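Local coordinates for Lmo2125 protein (Listeria monocytogenes serovar 1/2a, PDB 5TU0), which binds maltose and, as a lipoprotein of the bacterial solute-binding family, probably delivers the sugar to a membrane transporter for uptake, at residues A[81-86]-A[105-110]. The protein carries 2 engineered substitutions. Numbering follows the deposited sequence.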
loop_
_atom_site.group_PDB
_atom_site.type_symbol
_atom_site.label_atom_id
_atom_site.label_comp_id
_atom_site.label_asym_id
_atom_site.label_seq_id
_atom_site.Cartn_x
_atom_site.Cartn_y
_atom_site.Cartn_z
ATOM N N LEU A 81 -16.248 -14.105 0.626
ATOM C CA LEU A 81 -16.832 -12.865 0.096
ATOM C C LEU A 81 -17.730 -13.142 -1.102
ATOM O O LEU A 81 -17.438 -14.001 -1.913
ATOM C CB LEU A 81 -15.734 -11.896 -0.350
ATOM C CG LEU A 81 -14.720 -11.512 0.726
ATOM C CD1 LEU A 81 -13.683 -10.581 0.146
ATOM C CD2 LEU A 81 -15.413 -10.882 1.918
ATOM N N ALA A 82 -18.803 -12.379 -1.220
ATOM C CA ALA A 82 -19.710 -12.495 -2.353
ATOM C C ALA A 82 -19.138 -11.783 -3.579
ATOM O O ALA A 82 -18.457 -10.780 -3.436
ATOM C CB ALA A 82 -21.042 -11.843 -1.996
ATOM N N GLU A 83 -19.448 -12.275 -4.774
ATOM C CA GLU A 83 -19.113 -11.542 -5.999
ATOM C C GLU A 83 -20.042 -10.338 -6.031
ATOM O O GLU A 83 -21.224 -10.467 -5.699
ATOM C CB GLU A 83 -19.343 -12.373 -7.260
ATOM C CG GLU A 83 -18.433 -13.564 -7.381
ATOM C CD GLU A 83 -18.702 -14.360 -8.643
ATOM O OE1 GLU A 83 -18.873 -13.751 -9.724
ATOM O OE2 GLU A 83 -18.735 -15.599 -8.542
ATOM N N VAL A 84 -19.504 -9.175 -6.393
ATOM C CA VAL A 84 -20.274 -7.922 -6.411
ATOM C C VAL A 84 -20.059 -7.183 -7.709
ATOM O O VAL A 84 -19.116 -7.488 -8.473
ATOM C CB VAL A 84 -19.882 -6.992 -5.239
ATOM C CG1 VAL A 84 -20.300 -7.613 -3.912
ATOM C CG2 VAL A 84 -18.374 -6.697 -5.248
ATOM N N LYS A 85 -20.927 -6.212 -7.956
ATOM C CA LYS A 85 -20.833 -5.385 -9.157
ATOM C C LYS A 85 -20.283 -4.029 -8.768
ATOM O O LYS A 85 -20.428 -3.596 -7.614
ATOM C CB LYS A 85 -22.194 -5.212 -9.820
ATOM C CG LYS A 85 -22.889 -6.511 -10.199
ATOM C CD LYS A 85 -24.209 -6.222 -10.898
ATOM C CE LYS A 85 -24.992 -7.495 -11.197
ATOM N NZ LYS A 85 -24.226 -8.427 -12.071
ATOM N N LEU A 86 -19.652 -3.361 -9.736
ATOM C CA LEU A 86 -19.123 -2.015 -9.536
ATOM C C LEU A 86 -20.089 -0.999 -10.139
ATOM O O LEU A 86 -19.988 -0.645 -11.315
ATOM C CB LEU A 86 -17.745 -1.876 -10.165
ATOM C CG LEU A 86 -16.689 -2.845 -9.653
ATOM C CD1 LEU A 86 -15.377 -2.584 -10.373
ATOM C CD2 LEU A 86 -16.522 -2.722 -8.149
ATOM N N LYS A 105 -13.246 -12.438 -11.525
ATOM C CA LYS A 105 -14.409 -12.263 -10.624
ATOM C C LYS A 105 -14.149 -11.082 -9.684
ATOM O O LYS A 105 -13.037 -10.926 -9.189
ATOM C CB LYS A 105 -14.672 -13.541 -9.829
ATOM C CG LYS A 105 -15.073 -14.730 -10.686
ATOM C CD LYS A 105 -15.421 -15.931 -9.830
ATOM C CE LYS A 105 -15.742 -17.162 -10.663
ATOM N NZ LYS A 105 -14.533 -17.678 -11.382
ATOM N N ILE A 106 -15.175 -10.258 -9.452
ATOM C CA ILE A 106 -15.052 -9.047 -8.641
ATOM C C ILE A 106 -15.542 -9.319 -7.222
ATOM O O ILE A 106 -16.694 -9.747 -7.032
ATOM C CB ILE A 106 -15.860 -7.909 -9.284
ATOM C CG1 ILE A 106 -15.265 -7.558 -10.661
ATOM C CG2 ILE A 106 -15.892 -6.672 -8.381
ATOM C CD1 ILE A 106 -16.191 -6.734 -11.543
ATOM N N TYR A 107 -14.672 -9.081 -6.240
ATOM C CA TYR A 107 -14.994 -9.332 -4.823
ATOM C C TYR A 107 -15.023 -8.107 -3.874
ATOM O O TYR A 107 -15.083 -8.256 -2.652
ATOM C CB TYR A 107 -14.076 -10.411 -4.272
ATOM C CG TYR A 107 -14.279 -11.765 -4.893
ATOM C CD1 TYR A 107 -15.431 -12.511 -4.622
ATOM C CD2 TYR A 107 -13.301 -12.344 -5.711
ATOM C CE1 TYR A 107 -15.621 -13.768 -5.170
ATOM C CE2 TYR A 107 -13.491 -13.596 -6.260
ATOM C CZ TYR A 107 -14.647 -14.306 -5.980
ATOM O OH TYR A 107 -14.850 -15.550 -6.513
ATOM N N GLY A 108 -15.029 -6.912 -4.438
ATOM C CA GLY A 108 -15.121 -5.709 -3.652
ATOM C C GLY A 108 -15.256 -4.489 -4.503
ATOM O O GLY A 108 -15.145 -4.567 -5.729
ATOM N N ALA A 109 -15.500 -3.359 -3.842
ATOM C CA ALA A 109 -15.633 -2.070 -4.500
ATOM C C ALA A 109 -14.534 -1.164 -3.952
ATOM O O ALA A 109 -14.512 -0.883 -2.755
ATOM C CB ALA A 109 -17.008 -1.481 -4.217
ATOM N N PRO A 110 -13.615 -0.689 -4.818
ATOM C CA PRO A 110 -12.523 0.171 -4.337
ATOM C C PRO A 110 -13.006 1.434 -3.653
ATOM O O PRO A 110 -13.935 2.089 -4.158
ATOM C CB PRO A 110 -11.764 0.538 -5.613
ATOM C CG PRO A 110 -12.127 -0.492 -6.588
ATOM C CD PRO A 110 -13.475 -1.013 -6.244
HETATM O O HOH W 1 -17.425 -8.870 -1.631
HETATM O O HOH W 2 -17.584 -10.962 -10.797
HETATM O O HOH W 3 -17.277 -16.540 -6.679
#
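One direct backbone hydrogen bond joins residues 81-86 to residues 105-110: Val84 N donates to Ile106 O (2.9 Å, 161° at the hydrogen). The same oxygen receives a CA-H...O contact from Glu83 CA at 3.2 Å. With the end-to-end directions 70° apart, the two segments cross obliquely instead of pairing as sheet strands.

Water supplies further polar links. One molecule lies within hydrogen-bonding distance of Ala82 O (2.8 Å) and Tyr107 O (2.6 Å); a second joins Ile106 N (2.8 Å) to Glu83 OE1 (3.3 Å); a third lies between Glu83 OE2 (2.5 Å) and Tyr107 OH (2.6 Å). Glu83 also touches the tyrosine directly, its CG 3.6 Å from Tyr107 CE1, while Ala82 O meets the ring edge.

Apolar packing continues beyond the hydrogen bond. Val84 CG2 and Leu86 CD2 each approach Ile106 CG2 at 4.0 Å, and Leu86 CD2 also reaches Pro110 CD at 4.0 Å. Leu292 of helix 285-295 touches the side chains of both Val84 and Ala109.

Ala109 hydrogen-bonds through its backbone to Trp276 of strand 272-278; the contact itself packs the loop between helices 69-77 and 94-99 against the start of long strand 105-121, within the alpha/beta fold of a periplasmic-binding-protein-like solute receptor.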